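Long-range contacts in cell shape-determining protein MreC (Listeria monocytogenes, PDB 2J5U), which probably takes part in forming and maintaining cell shape: residues L71-I76 and V87-K91; M101-T105 and H221-K226; N82-Q86 and L126-D130. One frame throughout, in Å; residues are numbered along the deposited sequence.

How the contacts relate
From the N terminus, strand 68-77 turns back into strand 86-89, and contact 1 closes this short hairpin across ten intervening residues. Contact 2 opens only after contact 1 has closed. Its 101-105 segment waits 115 residues for 221-226, and that interval holds the entire second barrel, so the pairing returns the last strand to the first barrel. Contact 3 crosses both: 82-86 lies inside the hairpin loop of contact 1, while its partner 126-130 falls within the long loop of contact 2. Contacts 1 and 2 touch through neighbouring strands 68-77 and 221-227, where Ala73 N lies 2.7 Å from Val222 O. Contact 3, centred about 16 Å from the centre of each, joins two connecting loops.

Contact 1. Residues L71-I76 and V87-K91; sequences LNASVI and VEIDK
This beta hairpin opens the first antiparallel barrel: strand 71-76 and the short strand 87-89, whose axes approach to 4.5 Å with 131° between their N-to-C directions; Asp90 and Lys91 continue beyond the strand. At the start of the first segment Leu71 CD2 lies 4.1 Å from Lys91 CD. The carbonyl O of Asn72 meets Lys91 CG at 3.6 Å. Ala73 directs CB toward the second segment, 3.7 Å from Lys91 CG and 4.2 Å from Ile89 CB. Ser74 bonds through its backbone at both ends: Ser74 N donates to Asp90 OD2 (3.0 Å, 172°), and Asp90 N donates to Ser74 O (3.0 Å). Asp90 takes chi1 p, at phi/psi -82/18. Val75 forms a non-hydrogen-bonded pair with Ile89, CA-CA 4.4 Å, side chains diverging; Val75 CG1 meets Val87 CG1 at 3.5 Å. Ile76 N donates to Glu88 O (2.7 Å). Asp90 OD2 thus stands in for a main-chain acceptor at Ser74 N, and the same oxygen forms a salt bridge with Lys91 NZ at 3.5 Å, only a weak hydrogen bond.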
ATOM      1  N   LEU A  71      22.133   4.615 -70.663  1.00 64.12           N
ATOM      2  CA  LEU A  71      23.199   4.994 -71.588  1.00 62.33           C
ATOM      3  C   LEU A  71      22.519   5.381 -72.892  1.00 61.95           C
ATOM      4  O   LEU A  71      21.705   4.625 -73.425  1.00 62.80           O
ATOM      5  CB  LEU A  71      24.163   3.843 -71.852  1.00 60.63           C
ATOM      6  CG  LEU A  71      25.572   4.282 -72.273  1.00 61.98           C
ATOM      7  CD1 LEU A  71      26.342   3.080 -72.786  1.00 63.23           C
ATOM      8  CD2 LEU A  71      25.505   5.342 -73.352  1.00 63.57           C
ATOM      9  N   ASN A  72      22.844   6.563 -73.402  1.00 60.51           N
ATOM     10  CA  ASN A  72      22.241   7.021 -74.638  1.00 59.04           C
ATOM     11  C   ASN A  72      22.947   6.450 -75.842  1.00 57.54           C
ATOM     12  O   ASN A  72      24.157   6.238 -75.812  1.00 55.94           O
ATOM     13  CB  ASN A  72      22.263   8.539 -74.687  1.00 60.40           C
ATOM     14  CG  ASN A  72      21.214   9.147 -73.793  1.00 62.67           C
ATOM     15  OD1 ASN A  72      21.216  10.347 -73.539  1.00 64.86           O
ATOM     16  ND2 ASN A  72      20.295   8.316 -73.317  1.00 60.98           N
ATOM     17  N   ALA A  73      22.186   6.186 -76.900  1.00 55.80           N
ATOM     18  CA  ALA A  73      22.769   5.645 -78.117  1.00 56.55           C
ATOM     19  C   ALA A  73      21.931   5.938 -79.355  1.00 57.41           C
ATOM     20  O   ALA A  73      20.763   6.310 -79.267  1.00 58.23           O
ATOM     21  CB  ALA A  73      22.981   4.144 -77.973  1.00 54.80           C
ATOM     22  N   SER A  74      22.540   5.763 -80.518  1.00 58.26           N
ATOM     23  CA  SER A  74      21.829   6.014 -81.756  1.00 59.46           C
ATOM     24  C   SER A  74      21.837   4.786 -82.646  1.00 57.84           C
ATOM     25  O   SER A  74      22.785   4.005 -82.649  1.00 58.19           O
ATOM     26  CB  SER A  74      22.473   7.184 -82.508  1.00 60.89           C
ATOM     27  OG  SER A  74      22.491   8.353 -81.710  1.00 63.31           O
ATOM     28  N   VAL A  75      20.763   4.621 -83.394  1.00 56.04           N
ATOM     29  CA  VAL A  75      20.666   3.525 -84.328  1.00 54.99           C
ATOM     30  C   VAL A  75      21.629   3.888 -85.452  1.00 55.99           C
ATOM     31  O   VAL A  75      21.517   4.972 -86.014  1.00 57.25           O
ATOM     32  CB  VAL A  75      19.262   3.442 -84.922  1.00 52.28           C
ATOM     33  CG1 VAL A  75      19.200   2.329 -85.921  1.00 54.98           C
ATOM     34  CG2 VAL A  75      18.254   3.215 -83.837  1.00 50.92           C
ATOM     35  N   ILE A  76      22.585   3.019 -85.771  1.00 56.56           N
ATOM     36  CA  ILE A  76      23.500   3.320 -86.869  1.00 56.27           C
ATOM     37  C   ILE A  76      23.271   2.459 -88.116  1.00 55.34           C
ATOM     38  O   ILE A  76      23.932   2.656 -89.125  1.00 56.87           O
ATOM     39  CB  ILE A  76      24.968   3.178 -86.453  1.00 56.29           C
ATOM     40  CG1 ILE A  76      25.273   1.734 -86.082  1.00 57.40           C
ATOM     41  CG2 ILE A  76      25.250   4.080 -85.287  1.00 58.21           C
ATOM     42  CD1 ILE A  76      26.707   1.517 -85.691  1.00 56.92           C
ATOM     43  N   VAL A  87      17.960  -3.892 -85.051  1.00 56.52           N
ATOM     44  CA  VAL A  87      18.538  -2.583 -85.237  1.00 56.09           C
ATOM     45  C   VAL A  87      19.946  -2.620 -84.635  1.00 57.41           C
ATOM     46  O   VAL A  87      20.244  -3.451 -83.774  1.00 57.69           O
ATOM     47  CB  VAL A  87      17.627  -1.540 -84.534  1.00 55.67           C
ATOM     48  CG1 VAL A  87      18.433  -0.437 -83.925  1.00 54.54           C
ATOM     49  CG2 VAL A  87      16.627  -0.988 -85.529  1.00 54.08           C
ATOM     50  N   GLU A  88      20.823  -1.741 -85.100  1.00 58.21           N
ATOM     51  CA  GLU A  88      22.180  -1.699 -84.572  1.00 61.23           C
ATOM     52  C   GLU A  88      22.489  -0.341 -83.934  1.00 60.66           C
ATOM     53  O   GLU A  88      22.175   0.701 -84.506  1.00 60.55           O
ATOM     54  CB  GLU A  88      23.157  -1.977 -85.687  1.00 65.44           C
ATOM     55  CG  GLU A  88      24.456  -2.507 -85.203  1.00 74.62           C
ATOM     56  CD  GLU A  88      24.866  -3.760 -85.957  1.00 81.70           C
ATOM     57  OE1 GLU A  88      26.069  -4.137 -85.887  1.00 83.57           O
ATOM     58  OE2 GLU A  88      23.978  -4.365 -86.612  1.00 84.13           O
ATOM     59  N   ILE A  89      23.093  -0.345 -82.749  1.00 58.88           N
ATOM     60  CA  ILE A  89      23.396   0.914 -82.083  1.00 58.65           C
ATOM     61  C   ILE A  89      24.889   1.181 -81.974  1.00 59.84           C
ATOM     62  O   ILE A  89      25.698   0.254 -82.040  1.00 59.22           O
ATOM     63  CB  ILE A  89      22.746   0.981 -80.681  1.00 57.83           C
ATOM     64  CG1 ILE A  89      23.232  -0.184 -79.814  1.00 56.72           C
ATOM     65  CG2 ILE A  89      21.225   0.978 -80.824  1.00 54.30           C
ATOM     66  CD1 ILE A  89      22.659  -0.174 -78.421  1.00 56.66           C
ATOM     67  N   ASP A  90      25.239   2.455 -81.802  1.00 60.87           N
ATOM     68  CA  ASP A  90      26.631   2.889 -81.725  1.00 62.84           C
ATOM     69  C   ASP A  90      27.327   2.746 -80.373  1.00 62.25           C
ATOM     70  O   ASP A  90      28.361   3.378 -80.123  1.00 62.70           O
ATOM     71  CB  ASP A  90      26.754   4.341 -82.216  1.00 66.16           C
ATOM     72  CG  ASP A  90      25.989   5.333 -81.344  1.00 70.91           C
ATOM     73  OD1 ASP A  90      25.985   6.534 -81.687  1.00 73.27           O
ATOM     74  OD2 ASP A  90      25.395   4.924 -80.322  1.00 73.31           O
ATOM     75  N   LYS A  91      26.770   1.927 -79.492  1.00 60.15           N
ATOM     76  CA  LYS A  91      27.404   1.706 -78.202  1.00 60.26           C
ATOM     77  C   LYS A  91      27.575   0.209 -78.038  1.00 59.11           C
ATOM     78  O   LYS A  91      26.747  -0.567 -78.512  1.00 59.62           O
ATOM     79  CB  LYS A  91      26.562   2.289 -77.066  1.00 60.33           C
ATOM     80  CG  LYS A  91      26.539   3.816 -77.039  1.00 63.03           C
ATOM     81  CD  LYS A  91      27.860   4.393 -76.544  1.00 64.06           C
ATOM     82  CE  LYS A  91      28.348   5.532 -77.439  1.00 67.07           C
ATOM     83  NZ  LYS A  91      27.254   6.461 -77.818  1.00 66.43           N
TER

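Contact 2. Residues M101-T105 and H221-K226; sequences MAVTT and HVTVLK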
ATOM      1  N   MET A 101      20.241  -6.405 -71.893  1.00 50.78           N
ATOM      2  CA  MET A 101      19.901  -5.111 -71.319  1.00 47.51           C
ATOM      3  C   MET A 101      18.686  -4.571 -72.091  1.00 49.36           C
ATOM      4  O   MET A 101      18.545  -4.796 -73.296  1.00 49.79           O
ATOM      5  CB  MET A 101      21.076  -4.133 -71.445  1.00 46.37           C
ATOM      6  CG  MET A 101      22.056  -4.155 -70.286  1.00 43.01           C
ATOM      7  SD  MET A 101      23.470  -3.098 -70.495  1.00 44.18           S
ATOM      8  CE  MET A 101      24.477  -3.645 -69.221  1.00 43.92           C
ATOM      9  N   ALA A 102      17.799  -3.871 -71.398  1.00 50.02           N
ATOM     10  CA  ALA A 102      16.615  -3.316 -72.042  1.00 49.57           C
ATOM     11  C   ALA A 102      16.978  -2.069 -72.841  1.00 50.01           C
ATOM     12  O   ALA A 102      17.880  -1.321 -72.464  1.00 49.48           O
ATOM     13  CB  ALA A 102      15.582  -2.973 -70.998  1.00 48.69           C
ATOM     14  N   VAL A 103      16.290  -1.853 -73.954  1.00 49.55           N
ATOM     15  CA  VAL A 103      16.546  -0.675 -74.763  1.00 49.09           C
ATOM     16  C   VAL A 103      15.225   0.039 -74.894  1.00 50.19           C
ATOM     17  O   VAL A 103      14.214  -0.573 -75.249  1.00 49.07           O
ATOM     18  CB  VAL A 103      17.057  -1.022 -76.162  1.00 50.47           C
ATOM     19  CG1 VAL A 103      17.308   0.260 -76.934  1.00 50.05           C
ATOM     20  CG2 VAL A 103      18.337  -1.847 -76.074  1.00 47.55           C
ATOM     21  N   THR A 104      15.239   1.340 -74.615  1.00 51.90           N
ATOM     22  CA  THR A 104      14.020   2.144 -74.655  1.00 53.96           C
ATOM     23  C   THR A 104      14.163   3.509 -75.312  1.00 53.18           C
ATOM     24  O   THR A 104      15.250   3.922 -75.717  1.00 53.06           O
ATOM     25  CB  THR A 104      13.513   2.428 -73.234  1.00 54.12           C
ATOM     26  OG1 THR A 104      14.531   3.132 -72.516  1.00 53.46           O
ATOM     27  CG2 THR A 104      13.191   1.145 -72.504  1.00 56.51           C
ATOM     28  N   THR A 105      13.028   4.194 -75.386  1.00 53.82           N
ATOM     29  CA  THR A 105      12.926   5.548 -75.913  1.00 56.26           C
ATOM     30  C   THR A 105      11.977   6.206 -74.919  1.00 59.75           C
ATOM     31  O   THR A 105      11.371   5.525 -74.089  1.00 60.57           O
ATOM     32  CB  THR A 105      12.262   5.616 -77.312  1.00 52.81           C
ATOM     33  OG1 THR A 105      10.883   5.245 -77.210  1.00 51.08           O
ATOM     34  CG2 THR A 105      12.963   4.706 -78.284  1.00 51.23           C
ATOM     35  N   HIS A 221      17.260   7.930 -81.868  1.00 63.31           N
ATOM     36  CA  HIS A 221      17.831   8.049 -80.533  1.00 62.86           C
ATOM     37  C   HIS A 221      17.212   7.018 -79.611  1.00 61.26           C
ATOM     38  O   HIS A 221      15.993   6.821 -79.592  1.00 60.14           O
ATOM     39  CB  HIS A 221      17.649   9.458 -80.010  1.00 65.77           C
ATOM     40  CG  HIS A 221      18.480  10.454 -80.750  1.00 71.51           C
ATOM     41  ND1 HIS A 221      19.843  10.303 -80.906  1.00 74.39           N
ATOM     42  CD2 HIS A 221      18.144  11.576 -81.427  1.00 73.14           C
ATOM     43  CE1 HIS A 221      20.309  11.289 -81.652  1.00 74.61           C
ATOM     44  NE2 HIS A 221      19.300  12.075 -81.980  1.00 76.22           N
ATOM     45  N   VAL A 222      18.070   6.372 -78.833  1.00 57.86           N
ATOM     46  CA  VAL A 222      17.644   5.283 -77.980  1.00 55.86           C
ATOM     47  C   VAL A 222      18.422   5.193 -76.664  1.00 55.74           C
ATOM     48  O   VAL A 222      19.522   5.742 -76.544  1.00 57.28           O
ATOM     49  CB  VAL A 222      17.811   3.991 -78.806  1.00 56.19           C
ATOM     50  CG1 VAL A 222      18.539   2.926 -78.029  1.00 53.55           C
ATOM     51  CG2 VAL A 222      16.476   3.535 -79.285  1.00 53.78           C
ATOM     52  N   THR A 223      17.866   4.491 -75.680  1.00 53.98           N
ATOM     53  CA  THR A 223      18.544   4.358 -74.384  1.00 54.36           C
ATOM     54  C   THR A 223      18.660   2.930 -73.832  1.00 52.24           C
ATOM     55  O   THR A 223      17.662   2.219 -73.664  1.00 52.05           O
ATOM     56  CB  THR A 223      17.859   5.233 -73.317  1.00 54.82           C
ATOM     57  OG1 THR A 223      17.790   6.576 -73.797  1.00 58.36           O
ATOM     58  CG2 THR A 223      18.658   5.231 -72.028  1.00 54.53           C
ATOM     59  N   VAL A 224      19.891   2.525 -73.540  1.00 50.89           N
ATOM     60  CA  VAL A 224      20.151   1.193 -73.005  1.00 51.32           C
ATOM     61  C   VAL A 224      20.202   1.260 -71.474  1.00 52.62           C
ATOM     62  O   VAL A 224      20.972   2.024 -70.903  1.00 52.66           O
ATOM     63  CB  VAL A 224      21.494   0.632 -73.539  1.00 49.37           C
ATOM     64  CG1 VAL A 224      21.725  -0.770 -73.018  1.00 49.95           C
ATOM     65  CG2 VAL A 224      21.486   0.615 -75.039  1.00 48.05           C
ATOM     66  N   LEU A 225      19.375   0.450 -70.820  1.00 54.39           N
ATOM     67  CA  LEU A 225      19.303   0.415 -69.362  1.00 53.87           C
ATOM     68  C   LEU A 225      20.052  -0.731 -68.689  1.00 53.79           C
ATOM     69  O   LEU A 225      19.787  -1.894 -68.956  1.00 53.71           O
ATOM     70  CB  LEU A 225      17.839   0.342 -68.913  1.00 51.93           C
ATOM     71  CG  LEU A 225      16.859   1.270 -69.630  1.00 53.26           C
ATOM     72  CD1 LEU A 225      15.471   1.098 -69.042  1.00 51.70           C
ATOM     73  CD2 LEU A 225      17.337   2.708 -69.510  1.00 51.24           C
ATOM     74  N   LYS A 226      20.985  -0.399 -67.810  1.00 55.99           N
ATOM     75  CA  LYS A 226      21.698  -1.422 -67.059  1.00 58.17           C
ATOM     76  C   LYS A 226      20.793  -1.651 -65.846  1.00 57.81           C
ATOM     77  O   LYS A 226      20.392  -0.697 -65.185  1.00 58.67           O
ATOM     78  CB  LYS A 226      23.063  -0.902 -66.603  1.00 60.45           C
ATOM     79  CG  LYS A 226      23.800  -1.820 -65.634  1.00 64.17           C
ATOM     80  CD  LYS A 226      25.051  -1.147 -65.087  1.00 69.36           C
ATOM     81  CE  LYS A 226      25.757  -2.027 -64.054  1.00 75.32           C
ATOM     82  NZ  LYS A 226      26.993  -1.379 -63.494  1.00 78.16           N
TER
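Two antiparallel strands of the first barrel meet here, with axes 4.5 Å apart at closest approach and 143° between their directions. Thr104 and Thr223 form a hydrogen-bonded pair: Thr104 N to Thr223 O and Thr223 N to Thr104 O are both 2.7 Å. Leu225 N adds a bond to Ala102 O at 2.8 Å. On one face, Val103 pairs with Val224 in non-hydrogen-bonded register, CA-CA 4.4 Å, with 4.1 Å between Val103 CG2 and Val224 CG2. Met101, just ahead of the strand, extends a long arm across the partner: its CB sits 3.8 Å from Val224 CG1, its CG 3.5 Å from Leu225 O, and its CE 4.0 Å from Lys226 CB. The other face carries Ala102, Thr104, Thr223 and Leu225. Small Ala102 leaves room beside Leu225, whose CD2 reaches within 4.1 Å of Thr104 OG1. At the far end Thr105 CG2 fits against Val222 CG2 at 3.8 Å. Around the pair, strand 108-116 flanks 102-105, putting Ile110 on Val103 and Val222, while strand 68-77 flanks 221-227 with backbone bonds from Leu71 to Val224 and Ala73 to Val222. The face bearing Ala102, Thr104 and Leu225 is covered by Phe185 and Ile189, from the loop between strands 175-178 and 190-199 of the second barrel.

Contact 3. Residues N82-Q86 and L126-D130; sequences NWNDQ and LTSSD
A type I beta-turn, which ends the connection between strands 68-77 and 86-89 of the first barrel, here meets the loop leading from strand 121-125 toward strand 135-139 of the second. The turn spans Asn82 to Asp85: Trp83 (phi/psi -46/-45) and Asn84 (-88/1) hold its central positions, and Asp85 N donates to Asn82 O at 3.0 Å. Opposite, Leu126 and Thr127 (-58/-36 and -71/2) lie in the helical region, Ser128 is extended (-54/152), and Ser129 turns back (-92/7). Neither segment adds strand pairing to the contact; the nearest CA atoms are those of Asp85 and Ser128, 3.9 Å apart, and 205 Å² is buried in all. With chi1 p, Thr127 points its OG1 across to donate to Asn84 O at 2.8 Å, passing 3.6 Å from Asn84 CB. The same Asn84 O comes within 3.3 Å of Ser128 CA in a CA-H...O contact. Asp85, chi1 m, sends its carboxylate over the second loop, where OD1 accepts twice from one residue: from Ser129 N at 2.7 Å (151°) and, with Ser129 chi1 p, from Ser129 OG at 3.0 Å. Beside the turn, Trp83 makes a cation-pi contact with Arg78 and bonds through NE1 to Tyr217 O. The contact thus joins two connections at the protein surface by polar bonds, one of them to a backbone carbonyl. The second loop also shapes itself through an ST turn, in which Ser128 OG, at chi1 t, accepts from Asp130 N at 3.1 Å and 163°.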
ATOM      1  N   ASN A  82      15.012  -7.042 -92.841  1.00 59.05           N
ATOM      2  CA  ASN A  82      14.551  -7.465 -91.521  1.00 58.96           C
ATOM      3  C   ASN A  82      14.314  -6.248 -90.614  1.00 59.49           C
ATOM      4  O   ASN A  82      14.642  -6.240 -89.424  1.00 58.16           O
ATOM      5  CB  ASN A  82      15.555  -8.441 -90.896  1.00 57.13           C
ATOM      6  CG  ASN A  82      16.924  -7.840 -90.715  1.00 58.38           C
ATOM      7  OD1 ASN A  82      17.212  -6.748 -91.204  1.00 59.62           O
ATOM      8  ND2 ASN A  82      17.787  -8.555 -90.011  1.00 58.97           N
ATOM      9  N   TRP A  83      13.713  -5.229 -91.215  1.00 58.96           N
ATOM     10  CA  TRP A  83      13.396  -3.965 -90.565  1.00 58.40           C
ATOM     11  C   TRP A  83      12.759  -4.063 -89.179  1.00 59.22           C
ATOM     12  O   TRP A  83      13.152  -3.345 -88.256  1.00 60.15           O
ATOM     13  CB  TRP A  83      12.478  -3.161 -91.489  1.00 56.72           C
ATOM     14  CG  TRP A  83      12.385  -1.710 -91.156  1.00 53.57           C
ATOM     15  CD1 TRP A  83      11.396  -1.087 -90.451  1.00 52.69           C
ATOM     16  CD2 TRP A  83      13.338  -0.698 -91.492  1.00 50.56           C
ATOM     17  NE1 TRP A  83      11.677   0.254 -90.325  1.00 52.66           N
ATOM     18  CE2 TRP A  83      12.866   0.518 -90.951  1.00 50.26           C
ATOM     19  CE3 TRP A  83      14.551  -0.704 -92.191  1.00 51.09           C
ATOM     20  CZ2 TRP A  83      13.561   1.718 -91.088  1.00 48.69           C
ATOM     21  CZ3 TRP A  83      15.248   0.491 -92.330  1.00 49.45           C
ATOM     22  CH2 TRP A  83      14.750   1.687 -91.775  1.00 49.20           C
ATOM     23  N   ASN A  84      11.778  -4.942 -89.032  1.00 59.09           N
ATOM     24  CA  ASN A  84      11.081  -5.087 -87.762  1.00 59.99           C
ATOM     25  C   ASN A  84      11.692  -6.056 -86.772  1.00 59.39           C
ATOM     26  O   ASN A  84      11.158  -6.257 -85.687  1.00 61.73           O
ATOM     27  CB  ASN A  84       9.632  -5.495 -88.005  1.00 60.86           C
ATOM     28  CG  ASN A  84       8.851  -4.423 -88.705  1.00 63.45           C
ATOM     29  OD1 ASN A  84       9.064  -3.232 -88.468  1.00 63.07           O
ATOM     30  ND2 ASN A  84       7.928  -4.830 -89.565  1.00 64.48           N
ATOM     31  N   ASP A  85      12.808  -6.657 -87.134  1.00 57.88           N
ATOM     32  CA  ASP A  85      13.429  -7.614 -86.245  1.00 59.16           C
ATOM     33  C   ASP A  85      14.589  -7.049 -85.456  1.00 58.21           C
ATOM     34  O   ASP A  85      14.776  -7.335 -84.271  1.00 58.73           O
ATOM     35  CB  ASP A  85      13.980  -8.810 -87.038  1.00 59.24           C
ATOM     36  CG  ASP A  85      12.900  -9.715 -87.579  1.00 64.53           C
ATOM     37  OD1 ASP A  85      11.786  -9.743 -86.999  1.00 66.85           O
ATOM     38  OD2 ASP A  85      13.177 -10.424 -88.574  1.00 65.66           O
ATOM     39  N   GLN A  86      15.347  -6.194 -86.106  1.00 58.19           N
ATOM     40  CA  GLN A  86      16.568  -5.773 -85.496  1.00 58.78           C
ATOM     41  C   GLN A  86      17.080  -4.405 -85.889  1.00 57.54           C
ATOM     42  O   GLN A  86      16.703  -3.839 -86.909  1.00 58.11           O
ATOM     43  CB  GLN A  86      17.524  -6.896 -85.860  1.00 60.43           C
ATOM     44  CG  GLN A  86      18.963  -6.732 -85.743  1.00 63.95           C
ATOM     45  CD  GLN A  86      19.617  -8.022 -86.187  1.00 64.73           C
ATOM     46  OE1 GLN A  86      19.172  -9.105 -85.807  1.00 61.67           O
ATOM     47  NE2 GLN A  86      20.669  -7.919 -86.989  1.00 65.09           N
ATOM     48  N   LEU A 126      10.738  -5.330 -80.116  1.00 52.34           N
ATOM     49  CA  LEU A 126       9.529  -5.991 -79.662  1.00 53.74           C
ATOM     50  C   LEU A 126       8.782  -6.533 -80.871  1.00 53.86           C
ATOM     51  O   LEU A 126       8.202  -7.621 -80.807  1.00 55.28           O
ATOM     52  CB  LEU A 126       8.636  -5.018 -78.885  1.00 53.41           C
ATOM     53  CG  LEU A 126       9.194  -4.580 -77.529  1.00 55.41           C
ATOM     54  CD1 LEU A 126       8.270  -3.577 -76.839  1.00 53.02           C
ATOM     55  CD2 LEU A 126       9.352  -5.818 -76.670  1.00 52.68           C
ATOM     56  N   THR A 127       8.822  -5.786 -81.975  1.00 52.43           N
ATOM     57  CA  THR A 127       8.132  -6.190 -83.206  1.00 52.36           C
ATOM     58  C   THR A 127       8.781  -7.376 -83.928  1.00 53.04           C
ATOM     59  O   THR A 127       8.314  -7.794 -84.983  1.00 53.61           O
ATOM     60  CB  THR A 127       8.037  -5.019 -84.225  1.00 50.80           C
ATOM     61  OG1 THR A 127       9.349  -4.523 -84.512  1.00 49.61           O
ATOM     62  CG2 THR A 127       7.183  -3.896 -83.678  1.00 50.64           C
ATOM     63  N   SER A 128       9.851  -7.919 -83.362  1.00 53.26           N
ATOM     64  CA  SER A 128      10.544  -9.044 -83.976  1.00 55.13           C
ATOM     65  C   SER A 128       9.660 -10.242 -84.301  1.00 55.81           C
ATOM     66  O   SER A 128       8.644 -10.481 -83.643  1.00 56.43           O
ATOM     67  CB  SER A 128      11.679  -9.507 -83.075  1.00 55.88           C
ATOM     68  OG  SER A 128      12.287 -10.671 -83.597  1.00 56.19           O
ATOM     69  N   SER A 129      10.064 -11.000 -85.314  1.00 56.37           N
ATOM     70  CA  SER A 129       9.319 -12.186 -85.718  1.00 58.51           C
ATOM     71  C   SER A 129       9.816 -13.452 -85.024  1.00 59.58           C
ATOM     72  O   SER A 129       9.372 -14.551 -85.353  1.00 60.66           O
ATOM     73  CB  SER A 129       9.391 -12.373 -87.235  1.00 57.37           C
ATOM     74  OG  SER A 129      10.733 -12.476 -87.667  1.00 59.03           O
ATOM     75  N   ASP A 130      10.731 -13.303 -84.070  1.00 61.17           N
ATOM     76  CA  ASP A 130      11.267 -14.449 -83.333  1.00 63.01           C
ATOM     77  C   ASP A 130      10.248 -14.901 -82.297  1.00 61.91           C
ATOM     78  O   ASP A 130      10.051 -14.220 -81.310  1.00 63.41           O
ATOM     79  CB  ASP A 130      12.552 -14.060 -82.608  1.00 66.24           C
ATOM     80  CG  ASP A 130      13.269 -15.258 -82.012  1.00 69.26           C
ATOM     81  OD1 ASP A 130      12.592 -16.146 -81.454  1.00 68.65           O
ATOM     82  OD2 ASP A 130      14.514 -15.313 -82.097  1.00 72.16           O
TER